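Local coordinates for salicylaldehyde dehydrogenase NahF (Pseudomonas putida, PDB 4JZ6), which oxidises a broad range of aldehydes and probably converts salicylaldehyde to salicylate with NAD+ in naphthalene degradation, at residues R240-G245 against D481-L486; G292-Q297 against P400-I405; T142-T147 against T490-E495. All blocks are in the same frame, centred on the assembly; numbering follows the deposited sequence.

Contact 1 (R240-G245 against D481-L486); sequences RINFTG and DEFTEL. With SO4 (sulfate ion), chain D; EDO (1,2-ethanediol), chain K.
R240 drives its guanidinium among the carbonyls of 481-484, where helix 479-482 ends and the chain passes to strand 485-491; an extended chain (chi2 176°, chi3 -172°) carries it there. R240 NH1 gives its straightest bond to E482 O (3.1 Å, 159°), which lies in the guanidinium plane although the donor stands above the plane of that carbonyl. Weaker bonds run from NH1 to D481 O and T484 O, so one nitrogen gathers three carbonyls. R240 NH2 forms a salt bridge with E485 OE1 (3.2 Å); E485 has a second cationic partner in R239. A sulfate, probably from the crystallisation liquor, accepts from R240 NE through O4 (2.6 Å) and from NH2. An alanine in place of R240 would probably leave the three carbonyls without this donor and E485 with one cation fewer. N242 ND2, hydrogen-bonded to S161 OG, merely packs against F483 CE1 at 4.1 Å, amide and ring planes nearly perpendicular. F483 packs on Y178 and P179 of helix 170-181 and on I159, and strand 240-244 runs parallel between strands 159-162 and 264-267 in what is, by family, the NAD-binding domain, tying helix 479-482 to that sheet.

Contact 2 (G292-Q297 against P400-I405); sequences GSFLFQ and PITVVI
F294 presents the edge of its ring to P400: the carbonyl group of P400 lies near the ring plane, P400 O being 3.6 Å from F294 CE1, and P400 CB lies 4.3 Å from F294 CD1. Over one face sits CB of the preceding S293, offset toward the rim, while I401 N and T402 CG2 approach at an oblique angle. The ring also touches T325 of helix 311-327 and the loop residues L328 and I341. A second contact is made one residue earlier, where S293 OG meets T402 CG2 at 3.8 Å. T402 OG1 is anti to its backbone N (chi1 -162°), which places CG2 between N and the carbonyl carbon. The two hydroxyls are not joined to each other: S293 OG bonds A289 O, and T402 OG1 bonds T304 O.

Beyond the helix the chain turns back, Q297 N bonding F294 O, and F296 and Q297 both adopt left-handed backbone angles. This brings Q297 O to 2.9 Å from P400 N and to 3.3 Å from P400 CD. Q297 CB lies near that same CD. F296 turns elsewhere and stacks on W113, a residue of the salicylaldehyde pocket.

The C-terminal end of helix 282-294 is thereby packed against the start of strand 401-407, beside strands 381-384 and 306-310 in the seven-stranded sheet that is, by family, probably that of the catalytic domain. Chemically the junction is one of shape: ring edge meets proline, the T402 methyl meets S293 OG and, more distantly, the ring, and Q297 O lies against a proline nitrogen that cannot donate. The two buried hydroxyls are each satisfied by a backbone carbonyl outside it.

Contact 3 (T142-T147 against T490-E495); sequences TDKAET and TIEPFE
T147 and E492 bring their backbones together, CA to CA 4.7 Å, and T147 CA makes a C-H...O contact with I491 O (3.2 Å, 147° at the hydrogen), one residue before L148, the backbone partner of I491.

Next to this point the side chains of T147 and E492 lie side by side and point the same way, T147 CG2 reaching E492 CG at 3.8 Å. With OG1 anti to the carbonyl carbon (chi1 -56°), T147 sets its hydroxyl 3.5 Å from P493 CD, the two side chains meeting at about a right angle. T147 OG1 also donates to A145 O (2.8 Å) from above the plane of that carbonyl, which probably helps hold the rotation of the threonine. P493 CD also sits 3.2 Å from E146 O. E146 bears on the ring as well, its OE1 lying near P493 CB.

The charged link is K144 NZ to E492 OE1 at 2.8 Å, a salt bridge whose hydrogen bond is weak in geometry. Q496 accompanies it, giving NE2 to E492 OE1 and accepting weakly from K144 NZ. The other carboxylate oxygen, E492 OE2, receives T490 OG1 on its anti lone pair (2.7 Å) and Q456 of the second subunit. The E492 carboxylate is thus held from several directions, which would probably keep it ionised. T490 OG1 in turn is bonded to H449 of the second subunit.

The loop 142-147 opens with an ST turn, T142 OG1 accepting from K144 N, and connects strands 139-140 and 148-154. Strand 485-491 pairs antiparallel with the latter, and T490 and I491 pair in parallel with a strand of the second subunit, so the three-stranded sheet continues across the interface, consistent with the oligomerisation arm of aldehyde dehydrogenases.

Contacts 1 and 3 use opposite ends of strand 485-491 and lie 33 Å apart centre to centre; contact 2 lies on the opposite side of the chain's centre, 30 Å from contact 1 and 60 Å from contact 3 between centres. In contact 1 the side chain of N242 is about 7 Å from that of E267, the predicted active-site residue. Salicylaldehyde is bound at two sites: the molecule about 6 Å from the side chain of E482 is probably the one lined by R263, a salt-bridge partner of E482, and is not known to mark the catalytic site. In contact 2 the side chain of Q297 is about 11 Å from a bound salicylaldehyde; contact 3 is remote from both sites. All three touch the second subunit.

Contact 1 (R240-G245 against D481-L486)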
loop_
_atom_site.group_PDB
_atom_site.type_symbol
_atom_site.label_atom_id
_atom_site.label_comp_id
_atom_site.label_asym_id
_atom_site.label_seq_id
_atom_site.Cartn_x
_atom_site.Cartn_y
_atom_site.Cartn_z
ATOM N N ARG A 240 4.619 -5.583 -8.853
ATOM C CA ARG A 240 3.524 -4.789 -8.302
ATOM C C ARG A 240 2.432 -4.606 -9.344
ATOM O O ARG A 240 2.651 -4.829 -10.538
ATOM C CB ARG A 240 4.015 -3.430 -7.788
ATOM C CG ARG A 240 4.905 -3.519 -6.556
ATOM C CD ARG A 240 5.447 -2.158 -6.124
ATOM N NE ARG A 240 6.438 -2.299 -5.057
ATOM C CZ ARG A 240 7.055 -1.287 -4.450
ATOM N NH1 ARG A 240 6.794 -0.032 -4.793
ATOM N NH2 ARG A 240 7.943 -1.535 -3.490
ATOM N N ILE A 241 1.248 -4.216 -8.885
ATOM C CA ILE A 241 0.092 -4.094 -9.760
ATOM C C ILE A 241 -0.638 -2.783 -9.502
ATOM O O ILE A 241 -0.908 -2.433 -8.350
ATOM C CB ILE A 241 -0.908 -5.242 -9.522
ATOM C CG1 ILE A 241 -0.221 -6.595 -9.692
ATOM C CG2 ILE A 241 -2.084 -5.134 -10.472
ATOM C CD1 ILE A 241 -0.324 -7.475 -8.485
ATOM N N ASN A 242 -0.937 -2.050 -10.571
ATOM C CA ASN A 242 -1.876 -0.939 -10.481
ATOM C C ASN A 242 -3.133 -1.274 -11.275
ATOM O O ASN A 242 -3.058 -1.750 -12.415
ATOM C CB ASN A 242 -1.249 0.384 -10.944
ATOM C CG ASN A 242 -0.804 0.349 -12.393
ATOM O OD1 ASN A 242 -1.474 0.883 -13.273
ATOM N ND2 ASN A 242 0.329 -0.282 -12.645
ATOM N N PHE A 243 -4.286 -1.063 -10.650
ATOM C CA PHE A 243 -5.560 -1.335 -11.295
ATOM C C PHE A 243 -6.484 -0.135 -11.236
ATOM O O PHE A 243 -6.695 0.448 -10.173
ATOM C CB PHE A 243 -6.259 -2.521 -10.641
ATOM C CG PHE A 243 -7.621 -2.797 -11.208
ATOM C CD1 PHE A 243 -7.765 -3.600 -12.330
ATOM C CD2 PHE A 243 -8.757 -2.247 -10.627
ATOM C CE1 PHE A 243 -9.015 -3.852 -12.861
ATOM C CE2 PHE A 243 -10.013 -2.496 -11.149
ATOM C CZ PHE A 243 -10.143 -3.298 -12.268
ATOM N N THR A 244 -7.047 0.219 -12.382
ATOM C CA THR A 244 -8.034 1.277 -12.440
ATOM C C THR A 244 -9.296 0.689 -13.048
ATOM O O THR A 244 -9.258 0.081 -14.121
ATOM C CB THR A 244 -7.524 2.486 -13.253
ATOM O OG1 THR A 244 -6.383 3.059 -12.597
ATOM C CG2 THR A 244 -8.610 3.550 -13.376
ATOM N N GLY A 245 -10.410 0.845 -12.342
ATOM C CA GLY A 245 -11.658 0.217 -12.732
ATOM C C GLY A 245 -12.626 0.100 -11.569
ATOM O O GLY A 245 -12.453 0.754 -10.545
ATOM N N ASP A 481 6.734 6.578 -4.721
ATOM C CA ASP A 481 6.800 5.464 -3.793
ATOM C C ASP A 481 6.080 4.237 -4.342
ATOM O O ASP A 481 6.372 3.106 -3.956
ATOM C CB ASP A 481 6.198 5.861 -2.449
ATOM C CG ASP A 481 6.215 4.724 -1.449
ATOM O OD1 ASP A 481 7.268 4.509 -0.810
ATOM O OD2 ASP A 481 5.178 4.036 -1.310
ATOM N N GLU A 482 5.135 4.462 -5.243
ATOM C CA GLU A 482 4.360 3.366 -5.806
ATOM C C GLU A 482 5.205 2.474 -6.700
ATOM O O GLU A 482 4.940 1.280 -6.829
ATOM C CB GLU A 482 3.180 3.910 -6.601
ATOM C CG GLU A 482 2.282 4.797 -5.793
ATOM C CD GLU A 482 1.438 4.010 -4.819
ATOM O OE1 GLU A 482 1.458 2.759 -4.895
ATOM O OE2 GLU A 482 0.752 4.644 -3.985
ATOM N N PHE A 483 6.225 3.056 -7.319
ATOM C CA PHE A 483 7.018 2.323 -8.296
ATOM C C PHE A 483 8.502 2.364 -7.973
ATOM O O PHE A 483 9.341 2.342 -8.873
ATOM C CB PHE A 483 6.758 2.858 -9.702
ATOM C CG PHE A 483 5.304 2.889 -10.071
ATOM C CD1 PHE A 483 4.568 1.714 -10.138
ATOM C CD2 PHE A 483 4.668 4.092 -10.346
ATOM C CE1 PHE A 483 3.228 1.739 -10.471
ATOM C CE2 PHE A 483 3.325 4.125 -10.685
ATOM C CZ PHE A 483 2.604 2.947 -10.746
ATOM N N THR A 484 8.822 2.423 -6.684
ATOM C CA THR A 484 10.208 2.344 -6.251
ATOM C C THR A 484 10.364 1.403 -5.076
ATOM O O THR A 484 9.423 1.184 -4.305
ATOM C CB THR A 484 10.788 3.726 -5.857
ATOM O OG1 THR A 484 10.008 4.308 -4.797
ATOM C CG2 THR A 484 10.819 4.662 -7.064
ATOM N N GLU A 485 11.555 0.827 -4.960
ATOM C CA GLU A 485 11.946 0.143 -3.741
ATOM C C GLU A 485 12.600 1.184 -2.859
ATOM O O GLU A 485 13.472 1.927 -3.322
ATOM C CB GLU A 485 12.954 -0.977 -4.021
ATOM C CG GLU A 485 12.429 -2.140 -4.844
ATOM C CD GLU A 485 11.285 -2.881 -4.166
ATOM O OE1 GLU A 485 10.968 -2.576 -2.990
ATOM O OE2 GLU A 485 10.702 -3.775 -4.822
ATOM N N LEU A 486 12.166 1.260 -1.605
ATOM C CA LEU A 486 12.834 2.105 -0.626
ATOM C C LEU A 486 13.757 1.227 0.201
ATOM O O LEU A 486 13.307 0.324 0.902
ATOM C CB LEU A 486 11.827 2.826 0.275
ATOM C CG LEU A 486 12.446 3.697 1.372
ATOM C CD1 LEU A 486 13.167 4.892 0.774
ATOM C CD2 LEU A 486 11.385 4.149 2.360
HETATM S S SO4 D . 7.763 -5.286 -3.627
HETATM O O1 SO4 D . 6.630 -5.243 -2.705
HETATM O O2 SO4 D . 8.860 -4.519 -3.048
HETATM O O3 SO4 D . 8.179 -6.673 -3.841
HETATM O O4 SO4 D . 7.368 -4.694 -4.904
HETATM C C1 EDO K . 7.257 0.337 0.698
HETATM O O1 EDO K . 6.338 -0.717 0.360
HETATM C C2 EDO K . 6.497 1.549 1.234
HETATM O O2 EDO K . 7.336 2.713 1.250
HETATM O O HOH W 1 9.817 0.167 -1.079
#

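Contact 2 (G292-Q297 against P400-I405)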
loop_
_atom_site.group_PDB
_atom_site.type_symbol
_atom_site.label_atom_id
_atom_site.label_comp_id
_atom_site.label_asym_id
_atom_site.label_seq_id
_atom_site.Cartn_x
_atom_site.Cartn_y
_atom_site.Cartn_z
ATOM N N GLY A 292 -19.061 19.069 -14.216
ATOM C CA GLY A 292 -18.628 17.854 -13.549
ATOM C C GLY A 292 -19.596 16.703 -13.734
ATOM O O GLY A 292 -19.201 15.541 -13.732
ATOM N N SER A 293 -20.874 17.025 -13.905
ATOM C CA SER A 293 -21.894 15.997 -14.043
ATOM C C SER A 293 -21.907 15.355 -15.425
ATOM O O SER A 293 -22.089 14.142 -15.551
ATOM C CB SER A 293 -23.278 16.566 -13.737
ATOM O OG SER A 293 -23.379 16.913 -12.368
ATOM N N PHE A 294 -21.702 16.162 -16.461
ATOM C CA PHE A 294 -21.994 15.694 -17.806
ATOM C C PHE A 294 -20.832 15.670 -18.785
ATOM O O PHE A 294 -21.022 15.375 -19.966
ATOM C CB PHE A 294 -23.162 16.483 -18.375
ATOM C CG PHE A 294 -24.392 16.382 -17.548
ATOM C CD1 PHE A 294 -25.040 15.164 -17.405
ATOM C CD2 PHE A 294 -24.893 17.490 -16.895
ATOM C CE1 PHE A 294 -26.178 15.055 -16.632
ATOM C CE2 PHE A 294 -26.029 17.393 -16.120
ATOM C CZ PHE A 294 -26.676 16.171 -15.985
ATOM N N LEU A 295 -19.633 15.972 -18.308
ATOM C CA LEU A 295 -18.467 15.806 -19.152
ATOM C C LEU A 295 -18.325 14.316 -19.464
ATOM O O LEU A 295 -18.417 13.482 -18.558
ATOM C CB LEU A 295 -17.224 16.354 -18.459
ATOM C CG LEU A 295 -15.888 16.144 -19.171
ATOM C CD1 LEU A 295 -15.915 16.746 -20.555
ATOM C CD2 LEU A 295 -14.785 16.762 -18.350
ATOM N N PHE A 296 -18.134 13.991 -20.747
ATOM C CA PHE A 296 -18.005 12.602 -21.212
ATOM C C PHE A 296 -19.158 11.719 -20.719
ATOM O O PHE A 296 -18.960 10.557 -20.355
ATOM C CB PHE A 296 -16.639 12.013 -20.817
ATOM C CG PHE A 296 -16.353 10.660 -21.421
ATOM C CD1 PHE A 296 -16.615 10.405 -22.761
ATOM C CD2 PHE A 296 -15.817 9.640 -20.643
ATOM C CE1 PHE A 296 -16.356 9.159 -23.311
ATOM C CE2 PHE A 296 -15.550 8.391 -21.196
ATOM C CZ PHE A 296 -15.820 8.156 -22.533
ATOM N N GLN A 297 -20.359 12.291 -20.698
ATOM C CA GLN A 297 -21.563 11.555 -20.329
ATOM C C GLN A 297 -21.505 10.974 -18.923
ATOM O O GLN A 297 -22.027 9.887 -18.692
ATOM C CB GLN A 297 -21.801 10.402 -21.306
ATOM C CG GLN A 297 -21.810 10.814 -22.748
ATOM C CD GLN A 297 -20.491 10.574 -23.457
ATOM O OE1 GLN A 297 -19.889 11.504 -23.988
ATOM N NE2 GLN A 297 -20.042 9.323 -23.483
ATOM N N PRO A 400 -24.859 9.810 -17.982
ATOM C CA PRO A 400 -25.326 11.200 -17.965
ATOM C C PRO A 400 -26.538 11.368 -17.045
ATOM O O PRO A 400 -27.588 11.878 -17.453
ATOM C CB PRO A 400 -25.729 11.445 -19.419
ATOM C CG PRO A 400 -26.151 10.102 -19.916
ATOM C CD PRO A 400 -25.216 9.125 -19.239
ATOM N N ILE A 401 -26.382 10.918 -15.805
ATOM C CA ILE A 401 -27.408 11.062 -14.786
ATOM C C ILE A 401 -26.717 11.465 -13.489
ATOM O O ILE A 401 -25.558 11.110 -13.265
ATOM C CB ILE A 401 -28.213 9.752 -14.600
ATOM C CG1 ILE A 401 -29.351 9.949 -13.597
ATOM C CG2 ILE A 401 -27.305 8.614 -14.179
ATOM C CD1 ILE A 401 -30.216 8.719 -13.389
ATOM N N THR A 402 -27.413 12.235 -12.657
ATOM C CA THR A 402 -26.873 12.666 -11.376
ATOM C C THR A 402 -28.011 12.955 -10.388
ATOM O O THR A 402 -29.150 13.217 -10.798
ATOM C CB THR A 402 -25.943 13.889 -11.544
ATOM O OG1 THR A 402 -25.114 14.028 -10.385
ATOM C CG2 THR A 402 -26.748 15.164 -11.767
ATOM N N VAL A 403 -27.705 12.890 -9.090
ATOM C CA VAL A 403 -28.736 13.009 -8.058
ATOM C C VAL A 403 -28.555 14.199 -7.113
ATOM O O VAL A 403 -27.432 14.592 -6.781
ATOM C CB VAL A 403 -28.862 11.718 -7.216
ATOM C CG1 VAL A 403 -29.134 10.527 -8.111
ATOM C CG2 VAL A 403 -27.614 11.490 -6.383
ATOM N N VAL A 404 -29.680 14.768 -6.690
ATOM C CA VAL A 404 -29.682 15.861 -5.730
ATOM C C VAL A 404 -30.132 15.364 -4.360
ATOM O O VAL A 404 -31.235 14.832 -4.214
ATOM C CB VAL A 404 -30.621 17.001 -6.165
ATOM C CG1 VAL A 404 -30.394 18.225 -5.309
ATOM C CG2 VAL A 404 -30.403 17.336 -7.625
ATOM N N ILE A 405 -29.270 15.526 -3.360
ATOM C CA ILE A 405 -29.656 15.253 -1.984
ATOM C C ILE A 405 -29.720 16.566 -1.221
ATOM O O ILE A 405 -28.733 17.297 -1.140
ATOM C CB ILE A 405 -28.666 14.318 -1.283
ATOM C CG1 ILE A 405 -28.411 13.076 -2.140
ATOM C CG2 ILE A 405 -29.202 13.933 0.081
ATOM C CD1 ILE A 405 -27.196 12.283 -1.718
#

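Contact 3 (T142-T147 against T490-E495)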
loop_
_atom_site.group_PDB
_atom_site.type_symbol
_atom_site.label_atom_id
_atom_site.label_comp_id
_atom_site.label_asym_id
_atom_site.label_seq_id
_atom_site.Cartn_x
_atom_site.Cartn_y
_atom_site.Cartn_z
ATOM N N THR A 142 22.639 9.236 12.490
ATOM C CA THR A 142 22.719 7.986 13.242
ATOM C C THR A 142 23.626 8.162 14.462
ATOM O O THR A 142 24.589 8.935 14.424
ATOM C CB THR A 142 23.241 6.818 12.363
ATOM O OG1 THR A 142 23.475 5.658 13.175
ATOM C CG2 THR A 142 24.543 7.202 11.659
ATOM N N ASP A 143 23.317 7.460 15.548
ATOM C CA ASP A 143 24.152 7.543 16.741
ATOM C C ASP A 143 25.465 6.799 16.519
ATOM O O ASP A 143 26.488 7.117 17.129
ATOM C CB ASP A 143 23.427 6.976 17.966
ATOM C CG ASP A 143 22.234 7.814 18.387
ATOM O OD1 ASP A 143 22.338 9.060 18.413
ATOM O OD2 ASP A 143 21.184 7.218 18.694
ATOM N N LYS A 144 25.425 5.808 15.633
ATOM C CA LYS A 144 26.577 4.968 15.341
ATOM C C LYS A 144 27.712 5.791 14.742
ATOM O O LYS A 144 27.493 6.611 13.847
ATOM C CB LYS A 144 26.154 3.863 14.379
ATOM C CG LYS A 144 27.009 2.613 14.400
ATOM C CD LYS A 144 26.127 1.394 14.164
ATOM C CE LYS A 144 26.879 0.271 13.479
ATOM N NZ LYS A 144 25.945 -0.811 13.063
ATOM N N ALA A 145 28.926 5.574 15.237
ATOM C CA ALA A 145 30.072 6.343 14.764
ATOM C C ALA A 145 30.601 5.808 13.437
ATOM O O ALA A 145 30.464 4.617 13.145
ATOM C CB ALA A 145 31.174 6.356 15.808
ATOM N N GLU A 146 31.202 6.700 12.650
ATOM C CA GLU A 146 31.842 6.347 11.384
ATOM C C GLU A 146 30.904 5.569 10.468
ATOM O O GLU A 146 31.327 4.644 9.774
ATOM C CB GLU A 146 33.121 5.546 11.633
ATOM C CG GLU A 146 34.142 6.287 12.464
ATOM C CD GLU A 146 35.411 5.494 12.673
ATOM O OE1 GLU A 146 35.575 4.453 12.002
ATOM O OE2 GLU A 146 36.249 5.908 13.507
ATOM N N THR A 147 29.631 5.952 10.470
ATOM C CA THR A 147 28.618 5.226 9.719
ATOM C C THR A 147 27.757 6.159 8.883
ATOM O O THR A 147 27.295 7.190 9.363
ATOM C CB THR A 147 27.687 4.444 10.664
ATOM O OG1 THR A 147 28.462 3.573 11.496
ATOM C CG2 THR A 147 26.684 3.624 9.879
ATOM N N THR A 490 23.289 1.103 5.121
ATOM C CA THR A 490 24.305 1.636 6.011
ATOM C C THR A 490 25.688 1.272 5.519
ATOM O O THR A 490 25.883 0.216 4.909
ATOM C CB THR A 490 24.147 1.109 7.444
ATOM O OG1 THR A 490 24.192 -0.326 7.434
ATOM C CG2 THR A 490 22.825 1.580 8.037
ATOM N N ILE A 491 26.642 2.161 5.775
ATOM C CA ILE A 491 28.042 1.878 5.491
ATOM C C ILE A 491 28.816 2.019 6.794
ATOM O O ILE A 491 28.950 3.116 7.333
ATOM C CB ILE A 491 28.614 2.823 4.418
ATOM C CG1 ILE A 491 27.723 2.820 3.173
ATOM C CG2 ILE A 491 30.028 2.404 4.047
ATOM C CD1 ILE A 491 28.201 3.743 2.096
ATOM N N GLU A 492 29.317 0.900 7.302
ATOM C CA GLU A 492 29.791 0.848 8.676
ATOM C C GLU A 492 31.285 0.578 8.739
ATOM O O GLU A 492 31.862 0.048 7.788
ATOM C CB GLU A 492 29.008 -0.222 9.440
ATOM C CG GLU A 492 27.496 -0.045 9.329
ATOM C CD GLU A 492 26.720 -1.214 9.907
ATOM O OE1 GLU A 492 27.252 -1.881 10.821
ATOM O OE2 GLU A 492 25.586 -1.472 9.441
ATOM N N PRO A 493 31.926 0.967 9.857
ATOM C CA PRO A 493 33.357 0.708 10.023
ATOM C C PRO A 493 33.623 -0.782 10.151
ATOM O O PRO A 493 32.716 -1.534 10.498
ATOM C CB PRO A 493 33.689 1.424 11.338
ATOM C CG PRO A 493 32.404 1.515 12.064
ATOM C CD PRO A 493 31.370 1.700 11.009
ATOM N N PHE A 494 34.845 -1.210 9.858
ATOM C CA PHE A 494 35.185 -2.614 10.007
ATOM C C PHE A 494 35.122 -3.006 11.481
ATOM O O PHE A 494 34.488 -3.997 11.843
ATOM C CB PHE A 494 36.565 -2.908 9.415
ATOM C CG PHE A 494 36.699 -2.517 7.967
ATOM C CD1 PHE A 494 35.865 -3.064 7.008
ATOM C CD2 PHE A 494 37.661 -1.609 7.566
ATOM C CE1 PHE A 494 35.985 -2.707 5.684
ATOM C CE2 PHE A 494 37.786 -1.254 6.239
ATOM C CZ PHE A 494 36.948 -1.804 5.300
ATOM N N GLU A 495 35.755 -2.204 12.330
ATOM C CA GLU A 495 35.782 -2.470 13.761
ATOM C C GLU A 495 34.579 -1.867 14.481
ATOM O O GLU A 495 34.422 -0.649 14.528
ATOM C CB GLU A 495 37.081 -1.939 14.373
ATOM C CG GLU A 495 37.865 -2.972 15.169
ATOM C CD GLU A 495 37.179 -3.355 16.474
ATOM O OE1 GLU A 495 36.888 -2.450 17.287
ATOM O OE2 GLU A 495 36.933 -4.563 16.686
#